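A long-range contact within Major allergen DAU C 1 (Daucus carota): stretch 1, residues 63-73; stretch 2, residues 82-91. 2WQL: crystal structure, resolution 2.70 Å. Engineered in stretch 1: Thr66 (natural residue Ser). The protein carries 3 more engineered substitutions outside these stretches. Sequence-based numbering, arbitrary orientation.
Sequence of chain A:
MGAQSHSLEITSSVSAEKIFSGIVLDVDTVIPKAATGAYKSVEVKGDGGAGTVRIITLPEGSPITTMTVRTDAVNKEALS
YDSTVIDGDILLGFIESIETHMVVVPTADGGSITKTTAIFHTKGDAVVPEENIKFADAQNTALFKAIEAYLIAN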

# COMPACT_ATOMS: atom_id res chain seq x y z
N PRO A 63 23.34 18.45 -17.51
CA PRO A 63 22.95 17.52 -18.57
C PRO A 63 21.83 18.06 -19.44
O PRO A 63 21.83 17.81 -20.64
CB PRO A 63 22.46 16.28 -17.79
CG PRO A 63 23.15 16.38 -16.46
CD PRO A 63 23.20 17.84 -16.17
N ILE A 64 20.87 18.76 -18.83
CA ILE A 64 19.85 19.55 -19.55
C ILE A 64 20.14 21.03 -19.30
O ILE A 64 20.11 21.46 -18.14
CB ILE A 64 18.45 19.27 -19.02
CG1 ILE A 64 18.06 17.80 -19.26
CG2 ILE A 64 17.45 20.19 -19.68
CD1 ILE A 64 16.68 17.41 -18.63
N THR A 65 20.41 21.80 -20.35
CA THR A 65 20.72 23.23 -20.19
C THR A 65 19.53 24.18 -20.42
O THR A 65 19.52 25.29 -19.86
CB THR A 65 21.91 23.69 -21.08
OG1 THR A 65 21.44 24.05 -22.38
CG2 THR A 65 22.96 22.59 -21.21
N THR A 66 18.56 23.78 -21.25
CA THR A 66 17.42 24.66 -21.60
C THR A 66 16.11 23.90 -21.75
O THR A 66 16.09 22.80 -22.34
CB THR A 66 17.64 25.39 -22.95
OG1 THR A 66 17.86 24.42 -23.98
CG2 THR A 66 18.83 26.34 -22.90
N MET A 67 15.03 24.48 -21.22
CA MET A 67 13.67 23.97 -21.48
C MET A 67 12.63 25.09 -21.48
O MET A 67 12.72 26.03 -20.69
CB MET A 67 13.27 22.88 -20.48
CG MET A 67 13.02 23.36 -19.09
SD MET A 67 12.84 21.94 -17.98
CE MET A 67 14.43 21.97 -17.13
N THR A 68 11.68 24.98 -22.41
CA THR A 68 10.58 25.92 -22.55
C THR A 68 9.31 25.17 -22.22
O THR A 68 9.01 24.17 -22.86
CB THR A 68 10.49 26.44 -24.00
OG1 THR A 68 11.71 27.12 -24.33
CG2 THR A 68 9.32 27.40 -24.18
N VAL A 69 8.57 25.67 -21.23
CA VAL A 69 7.38 24.98 -20.72
C VAL A 69 6.14 25.86 -20.80
O VAL A 69 6.14 26.96 -20.27
CB VAL A 69 7.60 24.57 -19.25
CG1 VAL A 69 6.38 23.82 -18.69
CG2 VAL A 69 8.86 23.72 -19.15
N ARG A 70 5.10 25.36 -21.44
CA ARG A 70 3.83 26.06 -21.57
C ARG A 70 2.85 25.53 -20.55
O ARG A 70 2.77 24.32 -20.36
CB ARG A 70 3.26 25.85 -22.97
CG ARG A 70 1.90 26.48 -23.22
CD ARG A 70 1.42 26.18 -24.63
NE ARG A 70 1.13 24.76 -24.79
CZ ARG A 70 1.44 24.03 -25.85
NH1 ARG A 70 2.06 24.55 -26.89
NH2 ARG A 70 1.13 22.75 -25.87
N THR A 71 2.12 26.41 -19.88
CA THR A 71 1.02 26.01 -19.00
C THR A 71 -0.25 25.87 -19.84
O THR A 71 -0.66 26.84 -20.46
CB THR A 71 0.73 27.06 -17.90
OG1 THR A 71 1.91 27.32 -17.12
CG2 THR A 71 -0.41 26.60 -16.97
N ASP A 72 -0.85 24.68 -19.84
CA ASP A 72 -2.07 24.39 -20.60
C ASP A 72 -3.31 24.67 -19.77
O ASP A 72 -4.33 25.09 -20.31
CB ASP A 72 -2.07 22.95 -21.08
CG ASP A 72 -0.85 22.60 -21.92
OD1 ASP A 72 -0.68 23.19 -23.01
OD2 ASP A 72 -0.05 21.73 -21.48
N ALA A 73 -3.25 24.41 -18.47
CA ALA A 73 -4.43 24.55 -17.58
C ALA A 73 -4.00 24.59 -16.11
O ALA A 73 -3.04 23.93 -15.70
CB ALA A 73 -5.42 23.42 -17.81
N ASP A 82 -1.70 21.28 -15.64
CA ASP A 82 -1.32 20.65 -16.90
C ASP A 82 -0.36 21.56 -17.63
O ASP A 82 -0.59 22.76 -17.73
CB ASP A 82 -2.55 20.42 -17.77
CG ASP A 82 -3.62 19.59 -17.08
OD1 ASP A 82 -3.31 18.48 -16.62
OD2 ASP A 82 -4.78 20.06 -16.98
N SER A 83 0.73 20.99 -18.14
CA SER A 83 1.75 21.76 -18.84
C SER A 83 2.52 20.91 -19.82
O SER A 83 2.60 19.68 -19.66
CB SER A 83 2.74 22.34 -17.84
OG SER A 83 3.35 21.31 -17.09
N THR A 84 3.11 21.57 -20.83
CA THR A 84 3.79 20.88 -21.93
C THR A 84 5.17 21.43 -22.17
O THR A 84 5.34 22.63 -22.27
CB THR A 84 3.01 21.01 -23.24
OG1 THR A 84 1.66 20.60 -23.02
CG2 THR A 84 3.62 20.13 -24.33
N VAL A 85 6.16 20.56 -22.25
CA VAL A 85 7.51 20.98 -22.61
C VAL A 85 7.57 21.01 -24.12
O VAL A 85 7.31 20.00 -24.77
CB VAL A 85 8.60 20.03 -22.06
CG1 VAL A 85 9.96 20.58 -22.37
CG2 VAL A 85 8.42 19.82 -20.55
N ILE A 86 7.88 22.17 -24.69
CA ILE A 86 7.77 22.37 -26.14
C ILE A 86 9.08 22.67 -26.86
O ILE A 86 9.13 22.61 -28.09
CB ILE A 86 6.70 23.45 -26.48
CG1 ILE A 86 7.11 24.83 -25.95
CG2 ILE A 86 5.35 23.05 -25.89
CD1 ILE A 86 6.25 25.96 -26.49
N ASP A 87 10.13 23.00 -26.11
CA ASP A 87 11.42 23.34 -26.72
C ASP A 87 12.52 23.10 -25.71
O ASP A 87 12.26 22.96 -24.52
CB ASP A 87 11.46 24.81 -27.18
CG ASP A 87 12.60 25.10 -28.20
OD1 ASP A 87 13.20 24.15 -28.75
OD2 ASP A 87 12.89 26.30 -28.47
N GLY A 88 13.75 23.03 -26.20
CA GLY A 88 14.95 22.94 -25.36
C GLY A 88 15.72 21.66 -25.61
O GLY A 88 15.19 20.73 -26.22
N ASP A 89 16.96 21.60 -25.14
CA ASP A 89 17.77 20.37 -25.32
C ASP A 89 17.25 19.18 -24.47
O ASP A 89 17.69 18.04 -24.65
CB ASP A 89 19.28 20.62 -25.12
CG ASP A 89 19.62 21.10 -23.72
OD1 ASP A 89 18.78 20.93 -22.81
OD2 ASP A 89 20.74 21.64 -23.53
N ILE A 90 16.32 19.46 -23.55
CA ILE A 90 15.56 18.42 -22.85
C ILE A 90 14.82 17.49 -23.83
O ILE A 90 14.58 16.32 -23.52
CB ILE A 90 14.52 19.06 -21.88
CG1 ILE A 90 13.79 17.98 -21.07
CG2 ILE A 90 13.50 19.90 -22.64
CD1 ILE A 90 12.97 18.53 -19.90
N LEU A 91 14.45 18.00 -25.01
CA LEU A 91 13.78 17.19 -26.03
C LEU A 91 14.74 16.29 -26.80
O LEU A 91 14.33 15.59 -27.73
CB LEU A 91 13.02 18.08 -27.00
CG LEU A 91 11.94 18.98 -26.40
CD1 LEU A 91 11.30 19.73 -27.54
CD2 LEU A 91 10.90 18.23 -25.60

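How do the two backbones satisfy each other? Strand 66-73 runs antiparallel to the strand that includes residues 82 to 86, and their peptide groups pair in a ladder. Thr68 N donates to Asp87 O (3.0 Å), while Thr68 O accepts from Ile86 N (2.9 Å), so the two polar atoms of Thr68 reach successive residues: the register slips by one here, a beta bulge. The next rung is regular, with Arg70 N to Thr84 O at 2.9 Å and Thr84 N to Arg70 O at 2.8 Å. A second bulge follows. Asp82 O accepts twice, from Asp72 N at 2.9 Å and from Ala73 N at 3.2 Å, and Asp82 N returns a nearly linear bond to Ala73 O (3.0 Å).

What serves the backbone donors before the ladder begins? The carboxylate of Asp89 does. Its OD1 accepts from Thr65 N (3.1 Å) and from Thr66 N (3.3 Å), the latter almost straight. Its OD2 takes the hydroxyl proton of Thr65 OG1 at 2.8 Å and a weak bond from Thr65 N at 3.2 Å. The exchange is reciprocal, for Asp89 N donates to OG1 of Thr66, an engineered residue, at 3.2 Å. An anionic side chain thus caters for two successive amides and a hydroxyl, and ties the start of the 3-10 segment 89-91 to Thr65 and Thr66, where strand 66-73 begins.

Why does the chain pass so closely at Gly88? Its CA lies 3.2 Å from Thr66 O, in a CA-H...O contact. A CB would point toward stretch 1 and clash with Thr66 O and Met67 CA; the backbone angles of Gly88 themselves also call for glycine.

How are the charged and polar side chains of Arg70, Asp72 and Thr84 matched? Asp72 divides its carboxylate between the strands. OD2 accepts the hydroxyl proton of Thr84 OG1 across the contact at a short 2.6 Å, whereas OD1 receives Arg70 NE at 3.0 Å in a salt bridge within its own strand. Arg70 NH2 adds a weak bond to the same OD1 at 3.4 Å. Ile86 CG2 lies over one face of the guanidinium, 3.8 Å from Arg70 NH1, so a methyl group covers the flat cation while its edge is used for bonding.

Where do side chains meet without polar partners? Met67 CB touches Ile90 CG2 at 3.7 Å, and Ile64 CD1 meets Ile90 CG1 at 3.8 Å. Val69 and Val85 share a sheet face with Thr71 and Ser83; Val69 CG2 approaches Val85 CG2 at 4.2 Å, a looser hydrophobic contact between buried residues.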